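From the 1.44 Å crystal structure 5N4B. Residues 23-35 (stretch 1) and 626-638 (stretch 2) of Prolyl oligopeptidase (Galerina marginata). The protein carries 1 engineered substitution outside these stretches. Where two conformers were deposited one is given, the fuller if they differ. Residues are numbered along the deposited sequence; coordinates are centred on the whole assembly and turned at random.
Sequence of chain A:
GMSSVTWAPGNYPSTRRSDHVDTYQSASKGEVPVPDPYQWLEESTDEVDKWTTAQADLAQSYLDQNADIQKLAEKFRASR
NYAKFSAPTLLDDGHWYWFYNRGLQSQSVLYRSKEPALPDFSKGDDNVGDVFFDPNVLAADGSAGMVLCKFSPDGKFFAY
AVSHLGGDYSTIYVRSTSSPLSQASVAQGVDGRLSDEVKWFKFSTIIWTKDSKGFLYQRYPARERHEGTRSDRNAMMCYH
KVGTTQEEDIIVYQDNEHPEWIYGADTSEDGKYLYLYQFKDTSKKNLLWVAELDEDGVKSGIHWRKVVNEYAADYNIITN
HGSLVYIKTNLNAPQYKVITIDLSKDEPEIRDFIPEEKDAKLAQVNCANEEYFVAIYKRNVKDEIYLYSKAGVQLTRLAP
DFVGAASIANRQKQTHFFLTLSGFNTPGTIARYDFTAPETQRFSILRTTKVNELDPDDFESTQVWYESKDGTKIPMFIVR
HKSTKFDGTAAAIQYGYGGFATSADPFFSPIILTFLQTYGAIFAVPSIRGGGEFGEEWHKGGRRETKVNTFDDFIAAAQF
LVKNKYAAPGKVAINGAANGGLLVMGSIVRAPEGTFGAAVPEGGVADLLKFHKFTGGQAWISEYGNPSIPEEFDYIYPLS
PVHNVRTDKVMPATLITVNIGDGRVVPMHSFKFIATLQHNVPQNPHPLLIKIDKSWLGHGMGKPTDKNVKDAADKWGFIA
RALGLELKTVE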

ATOM      1  N   THR A  23     -31.424  -4.496 -13.402  1.00 35.40           N
ATOM      2  CA  THR A  23     -32.200  -5.480 -12.665  1.00 32.93           C
ATOM      3  C   THR A  23     -31.274  -6.580 -12.178  1.00 30.87           C
ATOM      4  O   THR A  23     -30.499  -7.149 -12.952  1.00 38.99           O
ATOM      5  N   TYR A  24     -31.324  -6.821 -10.874  1.00 30.28           N
ATOM      6  CA  TYR A  24     -30.531  -7.827 -10.183  1.00 27.65           C
ATOM      7  C   TYR A  24     -31.443  -8.934  -9.681  1.00 32.57           C
ATOM      8  O   TYR A  24     -32.653  -8.749  -9.531  1.00 36.00           O
ATOM      9  N   GLN A  25     -30.847 -10.089  -9.461  1.00 30.24           N
ATOM     10  CA  GLN A  25     -31.527 -11.219  -8.828  1.00 32.23           C
ATOM     11  C   GLN A  25     -31.140 -11.329  -7.361  1.00 35.38           C
ATOM     12  O   GLN A  25     -29.949 -11.414  -7.035  1.00 30.98           O
ATOM     13  N   SER A  26     -32.146 -11.333  -6.484  1.00 32.03           N
ATOM     14  CA  SER A  26     -32.005 -11.508  -5.043  1.00 30.10           C
ATOM     15  C   SER A  26     -32.525 -12.877  -4.633  1.00 40.80           C
ATOM     16  O   SER A  26     -33.606 -13.295  -5.059  1.00 37.04           O
ATOM     17  N   ALA A  27     -31.794 -13.573  -3.772  1.00 31.89           N
ATOM     18  CA  ALA A  27     -32.309 -14.859  -3.333  1.00 36.05           C
ATOM     19  C   ALA A  27     -33.588 -14.684  -2.540  1.00 34.75           C
ATOM     20  O   ALA A  27     -34.542 -15.462  -2.724  1.00 41.94           O
ATOM     21  N   SER A  28     -33.660 -13.666  -1.688  1.00 33.53           N
ATOM     22  CA  SER A  28     -34.835 -13.488  -0.839  1.00 35.91           C
ATOM     23  C   SER A  28     -35.978 -12.763  -1.534  1.00 39.06           C
ATOM     24  O   SER A  28     -37.140 -13.036  -1.213  1.00 43.18           O
ATOM     25  N   LYS A  29     -35.709 -11.871  -2.491  1.00 36.19           N
ATOM     26  CA  LYS A  29     -36.747 -11.017  -3.068  1.00 34.03           C
ATOM     27  C   LYS A  29     -37.000 -11.259  -4.545  1.00 35.96           C
ATOM     28  O   LYS A  29     -37.903 -10.625  -5.115  1.00 42.47           O
ATOM     29  N   GLY A  30     -36.242 -12.126  -5.205  1.00 36.57           N
ATOM     30  CA  GLY A  30     -36.401 -12.283  -6.641  1.00 36.52           C
ATOM     31  C   GLY A  30     -35.841 -11.082  -7.398  1.00 38.55           C
ATOM     32  O   GLY A  30     -34.789 -10.539  -7.045  1.00 36.68           O
ATOM     33  N   GLU A  31     -36.510 -10.683  -8.465  1.00 37.38           N
ATOM     34  CA  GLU A  31     -36.053  -9.551  -9.278  1.00 39.83           C
ATOM     35  C   GLU A  31     -36.062  -8.233  -8.504  1.00 40.97           C
ATOM     36  O   GLU A  31     -37.072  -7.842  -7.914  1.00 38.13           O
ATOM     37  N   VAL A  32     -34.942  -7.511  -8.555  1.00 32.16           N
ATOM     38  CA  VAL A  32     -34.845  -6.224  -7.878  1.00 32.07           C
ATOM     39  C   VAL A  32     -34.430  -5.170  -8.897  1.00 35.01           C
ATOM     40  O   VAL A  32     -33.284  -5.200  -9.372  1.00 31.39           O
ATOM     41  N   PRO A  33     -35.317  -4.258  -9.292  1.00 34.41           N
ATOM     42  CA  PRO A  33     -34.886  -3.162 -10.169  1.00 30.19           C
ATOM     43  C   PRO A  33     -34.166  -2.101  -9.354  1.00 30.26           C
ATOM     44  O   PRO A  33     -34.615  -1.714  -8.273  1.00 35.59           O
ATOM     45  N   VAL A  34     -33.007  -1.686  -9.844  1.00 26.93           N
ATOM     46  CA  VAL A  34     -32.144  -0.730  -9.166  1.00 27.27           C
ATOM     47  C   VAL A  34     -31.917   0.433 -10.126  1.00 25.97           C
ATOM     48  O   VAL A  34     -31.125   0.329 -11.064  1.00 24.67           O
ATOM     49  N   PRO A  35     -32.587   1.562  -9.922  1.00 27.42           N
ATOM     50  CA  PRO A  35     -32.302   2.733 -10.771  1.00 27.66           C
ATOM     51  C   PRO A  35     -30.850   3.144 -10.590  1.00 24.60           C
ATOM     52  O   PRO A  35     -30.335   3.136  -9.473  1.00 24.27           O
ATOM     53  N   ASN A 626     -20.037 -11.402  -4.856  1.00 17.47           N
ATOM     54  CA  ASN A 626     -20.336 -11.236  -6.268  1.00 18.62           C
ATOM     55  C   ASN A 626     -21.772 -10.730  -6.418  1.00 18.49           C
ATOM     56  O   ASN A 626     -22.721 -11.476  -6.129  1.00 20.48           O
ATOM     57  N   PRO A 627     -21.979  -9.486  -6.843  1.00 17.60           N
ATOM     58  CA  PRO A 627     -23.346  -8.957  -6.994  1.00 19.34           C
ATOM     59  C   PRO A 627     -24.218  -9.745  -7.931  1.00 21.23           C
ATOM     60  O   PRO A 627     -25.438  -9.615  -7.815  1.00 22.28           O
ATOM     61  N   SER A 628     -23.645 -10.543  -8.834  1.00 20.32           N
ATOM     62  CA  SER A 628     -24.459 -11.336  -9.760  0.61 25.89           C
ATOM     63  C   SER A 628     -24.909 -12.672  -9.179  1.00 28.39           C
ATOM     64  O   SER A 628     -25.647 -13.415  -9.849  1.00 29.76           O
ATOM     65  N   ILE A 629     -24.497 -13.017  -7.971  1.00 25.22           N
ATOM     66  CA  ILE A 629     -24.936 -14.245  -7.313  1.00 24.49           C
ATOM     67  C   ILE A 629     -26.057 -13.867  -6.350  1.00 27.26           C
ATOM     68  O   ILE A 629     -25.819 -13.071  -5.428  1.00 23.04           O
ATOM     69  N   PRO A 630     -27.260 -14.409  -6.507  1.00 26.54           N
ATOM     70  CA  PRO A 630     -28.396 -13.912  -5.707  1.00 22.93           C
ATOM     71  C   PRO A 630     -28.214 -13.904  -4.207  1.00 25.00           C
ATOM     72  O   PRO A 630     -28.688 -12.968  -3.525  1.00 22.41           O
ATOM     73  N   GLU A 631     -27.574 -14.943  -3.660  1.00 25.71           N
ATOM     74  CA  GLU A 631     -27.342 -15.013  -2.221  1.00 25.79           C
ATOM     75  C   GLU A 631     -26.360 -13.928  -1.758  1.00 21.32           C
ATOM     76  O   GLU A 631     -26.382 -13.509  -0.586  1.00 25.21           O
ATOM     77  N   GLU A 632     -25.468 -13.515  -2.644  1.00 21.10           N
ATOM     78  CA  GLU A 632     -24.434 -12.568  -2.278  1.00 21.11           C
ATOM     79  C   GLU A 632     -24.925 -11.142  -2.485  1.00 17.10           C
ATOM     80  O   GLU A 632     -24.701 -10.266  -1.626  1.00 18.11           O
ATOM     81  N   PHE A 633     -25.673 -10.908  -3.582  1.00 19.00           N
ATOM     82  CA  PHE A 633     -26.428  -9.667  -3.735  1.00 19.77           C
ATOM     83  C   PHE A 633     -27.150  -9.311  -2.435  1.00 18.09           C
ATOM     84  O   PHE A 633     -27.184  -8.155  -2.004  1.00 18.48           O
ATOM     85  N   ASP A 634     -27.733 -10.300  -1.772  1.00 20.57           N
ATOM     86  CA  ASP A 634     -28.558 -10.006  -0.608  1.00 18.74           C
ATOM     87  C   ASP A 634     -27.792  -9.425   0.571  1.00 17.93           C
ATOM     88  O   ASP A 634     -28.389  -8.722   1.394  1.00 21.64           O
ATOM     89  N   TYR A 635     -26.500  -9.715   0.729  1.00 18.73           N
ATOM     90  CA  TYR A 635     -25.723  -9.037   1.760  1.00 18.92           C
ATOM     91  C   TYR A 635     -24.939  -7.838   1.238  1.00 16.65           C
ATOM     92  O   TYR A 635     -24.596  -6.955   2.027  1.00 18.12           O
ATOM     93  N   ILE A 636     -24.706  -7.765  -0.075  1.00 16.18           N
ATOM     94  CA  ILE A 636     -24.013  -6.617  -0.674  1.00 14.79           C
ATOM     95  C   ILE A 636     -24.913  -5.393  -0.776  1.00 17.01           C
ATOM     96  O   ILE A 636     -24.522  -4.265  -0.432  1.00 15.62           O
ATOM     97  N   TYR A 637     -26.105  -5.578  -1.327  1.00 15.89           N
ATOM     98  CA  TYR A 637     -26.986  -4.447  -1.591  1.00 16.04           C
ATOM     99  C   TYR A 637     -27.262  -3.595  -0.377  1.00 15.16           C
ATOM    100  O   TYR A 637     -27.216  -2.356  -0.504  1.00 16.93           O
ATOM    101  N   PRO A 638     -27.517  -4.142   0.813  1.00 15.87           N
ATOM    102  CA  PRO A 638     -27.756  -3.264   1.981  1.00 16.36           C
ATOM    103  C   PRO A 638     -26.522  -2.538   2.493  1.00 15.55           C
ATOM    104  O   PRO A 638     -26.674  -1.655   3.336  1.00 17.04           O
TER

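The polar centre of this contact is Asp-634, which points from the helix toward the turn joining the two strands of the hairpin. With chi1 at -77° (m) and chi2 at -9°, its carboxylate meets the hairpin with both oxygens. Ser-26, a t rotamer, donates from OG to OD1 of Asp-634 at 2.4 Å, a very short hydrogen bond. The backbone N of Ser-28 donates to OD2 of Asp-634 at 2.9 Å, so one acid ties down a side chain and a turn amide together. Ser-26 OG also accepts a hydrogen bond from the N of Lys-29, at 2.9 Å, so the hydroxyl accepts a hydrogen bond from its own turn and donates one to the helix. The hydroxyl of Ser-28, a p rotamer, lies 3.2 Å from OD2 of Asp-634, OG to OD2, a weak option at best.

One turn back along the helix, the backbone takes over. Ala-27 N donates to Pro-630 O at 3.2 Å, and Pro-630 CA makes a CA-H...O contact with Gln-25 O, also at 3.2 Å. That same Gln-25 O receives a hydrogen bond from water 1 at 2.7 Å; the water donates again to Pro-627 O at 2.8 Å, bridging strand and loop where their backbones do not meet directly. The two backbones come close here, Ser-26 CA to Pro-630 CA being 4.4 Å. Ala-27 CB rests 4.1 Å from Pro-630 CB, and Gln-25 CB lies 3.9 Å from Pro-630 CG before the end of the Gln-25 side chain leads away.

Beyond the polar patch, Phe-633 (t, chi2 -89°) is the main apolar wedge, with more of its surface covered by the hairpin than any other residue of the helix stretch. Its CE2 reaches 3.3 Å from Tyr-24 CB, its CD1 3.9 Å from Ser-26 CB, and its CE1 4.2 Å from Val-32 CG2. Tyr-24, an m rotamer, also points in; its ring is nearly parallel to that of Phe-633, at 22°, but slid aside, with centroids 5.3 Å apart and little overlap. Pro-627 O approaches the Tyr-24 ring at its edge, 4.0 Å from CD2.

Farther along, Tyr-637 (t) continues the apolar row. Val-32 CG1 touches its CE2 at 4.0 Å, and Val-34 CG2 lies 4.1 Å from Tyr-637 CE1. Both valines are t and both point toward the helix stretch, whereas Pro-33 between them points away, the alternation expected of a strand.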

ATOM      1  CB  THR A  23     -33.352  -6.035 -13.510  1.00 46.04           C
ATOM      2  OG1 THR A  23     -34.240  -4.958 -13.833  1.00 45.09           O
ATOM      3  CG2 THR A  23     -34.120  -7.107 -12.727  1.00 44.36           C
ATOM      4  CB  TYR A  24     -29.778  -7.189  -8.992  1.00 25.73           C
ATOM      5  CG  TYR A  24     -28.737  -6.177  -9.410  1.00 26.74           C
ATOM      6  CD1 TYR A  24     -29.094  -4.876  -9.664  1.00 24.39           C
ATOM      7  CD2 TYR A  24     -27.408  -6.542  -9.557  1.00 29.02           C
ATOM      8  CE1 TYR A  24     -28.144  -3.950 -10.070  1.00 25.57           C
ATOM      9  CE2 TYR A  24     -26.450  -5.626  -9.952  1.00 25.41           C
ATOM     10  CZ  TYR A  24     -26.824  -4.350 -10.216  1.00 24.35           C
ATOM     11  OH  TYR A  24     -25.863  -3.464 -10.607  1.00 24.32           O
ATOM     12  CB  GLN A  25     -31.212 -12.532  -9.537  1.00 39.01           C
ATOM     13  CG  GLN A  25     -31.554 -12.565 -11.004  1.00 53.58           C
ATOM     14  CD  GLN A  25     -33.017 -12.219 -11.277  1.00 60.63           C
ATOM     15  OE1 GLN A  25     -33.319 -11.493 -12.236  1.00 60.34           O
ATOM     16  NE2 GLN A  25     -33.925 -12.712 -10.428  1.00 56.42           N
ATOM     17  CB  SER A  26     -32.842 -10.450  -4.338  1.00 28.69           C
ATOM     18  OG  SER A  26     -33.113 -10.751  -3.006  1.00 32.62           O
ATOM     19  CB  ALA A  27     -31.247 -15.614  -2.542  1.00 33.88           C
ATOM     20  CB  SER A  28     -34.494 -12.750   0.446  1.00 40.82           C
ATOM     21  OG  SER A  28     -33.980 -11.472   0.166  1.00 42.54           O
ATOM     22  CB  LYS A  29     -36.396  -9.534  -2.878  1.00 44.34           C
ATOM     23  CG  LYS A  29     -36.201  -9.065  -1.437  1.00 43.58           C
ATOM     24  CD  LYS A  29     -37.415  -9.316  -0.551  1.00 60.63           C
ATOM     25  CE  LYS A  29     -37.581  -8.211   0.491  1.00 68.88           C
ATOM     26  NZ  LYS A  29     -39.025  -8.047   0.864  1.00 74.15           N
ATOM     27  CB  GLU A  31     -36.930  -9.443 -10.519  1.00 43.28           C
ATOM     28  CG  GLU A  31     -36.404 -10.256 -11.690  1.00 55.94           C
ATOM     29  CD  GLU A  31     -36.893  -9.756 -13.043  1.00 65.93           C
ATOM     30  OE1 GLU A  31     -36.599 -10.422 -14.060  1.00 71.93           O
ATOM     31  OE2 GLU A  31     -37.564  -8.701 -13.093  1.00 70.92           O
ATOM     32  CB  VAL A  32     -33.846  -6.255  -6.713  1.00 32.79           C
ATOM     33  CG1 VAL A  32     -33.745  -4.857  -6.086  1.00 32.66           C
ATOM     34  CG2 VAL A  32     -34.235  -7.300  -5.704  1.00 33.81           C
ATOM     35  CB  PRO A  33     -36.208  -2.631 -10.756  1.00 34.82           C
ATOM     36  CG  PRO A  33     -37.187  -2.867  -9.662  1.00 41.01           C
ATOM     37  CD  PRO A  33     -36.746  -4.135  -8.933  1.00 41.04           C
ATOM     38  CB  VAL A  34     -30.806  -1.375  -8.759  1.00 27.15           C
ATOM     39  CG1 VAL A  34     -29.897  -0.337  -8.080  1.00 25.41           C
ATOM     40  CG2 VAL A  34     -31.046  -2.561  -7.822  1.00 29.89           C
ATOM     41  CB  PRO A  35     -33.233   3.806 -10.215  1.00 31.62           C
ATOM     42  CG  PRO A  35     -34.381   3.014  -9.592  1.00 33.04           C
ATOM     43  CD  PRO A  35     -33.674   1.832  -8.954  1.00 31.66           C
ATOM     44  CB  ASN A 626     -20.163 -12.563  -7.000  1.00 20.99           C
ATOM     45  CG  ASN A 626     -20.266 -12.417  -8.495  1.00 23.07           C
ATOM     46  OD1 ASN A 626     -20.882 -11.464  -9.022  1.00 22.16           O
ATOM     47  ND2 ASN A 626     -19.678 -13.375  -9.207  1.00 25.50           N
ATOM     48  CB  PRO A 627     -23.130  -7.542  -7.547  1.00 18.80           C
ATOM     49  CG  PRO A 627     -21.704  -7.146  -7.144  1.00 18.41           C
ATOM     50  CD  PRO A 627     -20.946  -8.478  -7.185  1.00 19.36           C
ATOM     51  CB  SER A 628     -23.694 -11.604 -11.054  0.61 24.84           C
ATOM     52  OG  SER A 628     -22.680 -12.562 -10.837  0.61 26.15           O
ATOM     53  CB  ILE A 629     -23.779 -14.934  -6.584  1.00 23.57           C
ATOM     54  CG1 ILE A 629     -22.720 -15.320  -7.620  1.00 26.54           C
ATOM     55  CG2 ILE A 629     -24.257 -16.138  -5.803  1.00 26.13           C
ATOM     56  CD1 ILE A 629     -21.507 -16.021  -7.095  1.00 27.29           C
ATOM     57  CB  PRO A 630     -29.551 -14.838  -6.144  1.00 27.31           C
ATOM     58  CG  PRO A 630     -29.200 -15.200  -7.563  1.00 30.59           C
ATOM     59  CD  PRO A 630     -27.698 -15.320  -7.587  1.00 30.52           C
ATOM     60  CB  GLU A 631     -26.802 -16.408  -1.864  1.00 27.81           C
ATOM     61  CG  GLU A 631     -27.790 -17.561  -2.067  1.00 37.75           C
ATOM     62  CD  GLU A 631     -28.075 -17.921  -3.541  1.00 43.80           C
ATOM     63  OE1 GLU A 631     -27.203 -17.711  -4.429  1.00 32.42           O
ATOM     64  OE2 GLU A 631     -29.192 -18.440  -3.800  1.00 46.16           O
ATOM     65  CB  GLU A 632     -23.166 -12.907  -3.050  1.00 19.64           C
ATOM     66  CG  GLU A 632     -22.666 -14.346  -2.730  1.00 21.56           C
ATOM     67  CD  GLU A 632     -21.397 -14.778  -3.394  1.00 23.50           C
ATOM     68  OE1 GLU A 632     -20.717 -13.968  -4.036  1.00 22.84           O
ATOM     69  OE2 GLU A 632     -21.053 -15.995  -3.239  1.00 26.61           O
ATOM     70  CB  PHE A 633     -27.420  -9.772  -4.904  1.00 20.22           C
ATOM     71  CG  PHE A 633     -28.267  -8.559  -5.064  1.00 20.05           C
ATOM     72  CD1 PHE A 633     -29.477  -8.446  -4.385  1.00 19.55           C
ATOM     73  CD2 PHE A 633     -27.874  -7.497  -5.861  1.00 18.26           C
ATOM     74  CE1 PHE A 633     -30.252  -7.331  -4.514  1.00 21.47           C
ATOM     75  CE2 PHE A 633     -28.686  -6.353  -5.974  1.00 19.37           C
ATOM     76  CZ  PHE A 633     -29.834  -6.284  -5.299  1.00 20.22           C
ATOM     77  CB  ASP A 634     -29.345 -11.234  -0.172  1.00 23.24           C
ATOM     78  CG  ASP A 634     -30.529 -11.493  -1.059  1.00 26.51           C
ATOM     79  OD1 ASP A 634     -30.917 -10.687  -1.940  1.00 26.57           O
ATOM     80  OD2 ASP A 634     -31.102 -12.578  -0.855  1.00 30.40           O
ATOM     81  CB  TYR A 635     -24.824 -10.012   2.528  1.00 19.55           C
ATOM     82  CG  TYR A 635     -23.770 -10.770   1.763  1.00 17.22           C
ATOM     83  CD1 TYR A 635     -22.626 -10.158   1.284  1.00 18.89           C
ATOM     84  CD2 TYR A 635     -23.862 -12.141   1.604  1.00 18.44           C
ATOM     85  CE1 TYR A 635     -21.644 -10.889   0.615  1.00 16.90           C
ATOM     86  CE2 TYR A 635     -22.871 -12.876   0.977  1.00 18.67           C
ATOM     87  CZ  TYR A 635     -21.741 -12.244   0.483  1.00 19.93           C
ATOM     88  OH  TYR A 635     -20.736 -12.965  -0.155  1.00 19.95           O
ATOM     89  CB  ILE A 636     -23.464  -6.986  -2.061  1.00 14.28           C
ATOM     90  CG1 ILE A 636     -22.401  -8.049  -1.948  1.00 17.87           C
ATOM     91  CG2 ILE A 636     -22.898  -5.765  -2.769  1.00 16.84           C
ATOM     92  CD1 ILE A 636     -22.062  -8.740  -3.313  1.00 19.02           C
ATOM     93  CB  TYR A 637     -28.278  -5.004  -2.208  1.00 17.03           C
ATOM     94  CG  TYR A 637     -29.277  -4.003  -2.709  1.00 18.90           C
ATOM     95  CD1 TYR A 637     -28.904  -2.899  -3.445  1.00 19.37           C
ATOM     96  CD2 TYR A 637     -30.639  -4.223  -2.507  1.00 23.03           C
ATOM     97  CE1 TYR A 637     -29.845  -2.009  -3.957  1.00 22.18           C
ATOM     98  CE2 TYR A 637     -31.595  -3.319  -3.026  1.00 25.11           C
ATOM     99  CZ  TYR A 637     -31.164  -2.227  -3.733  1.00 24.10           C
ATOM    100  OH  TYR A 637     -32.077  -1.334  -4.256  1.00 29.08           O
ATOM    101  CB  PRO A 638     -28.295  -4.223   3.052  1.00 19.91           C
ATOM    102  CG  PRO A 638     -28.496  -5.528   2.358  1.00 27.41           C
ATOM    103  CD  PRO A 638     -27.760  -5.561   1.100  1.00 18.11           C
TER
HETATM  104  O   HOH W   1     -27.693 -11.154  -8.416  1.00 21.72           O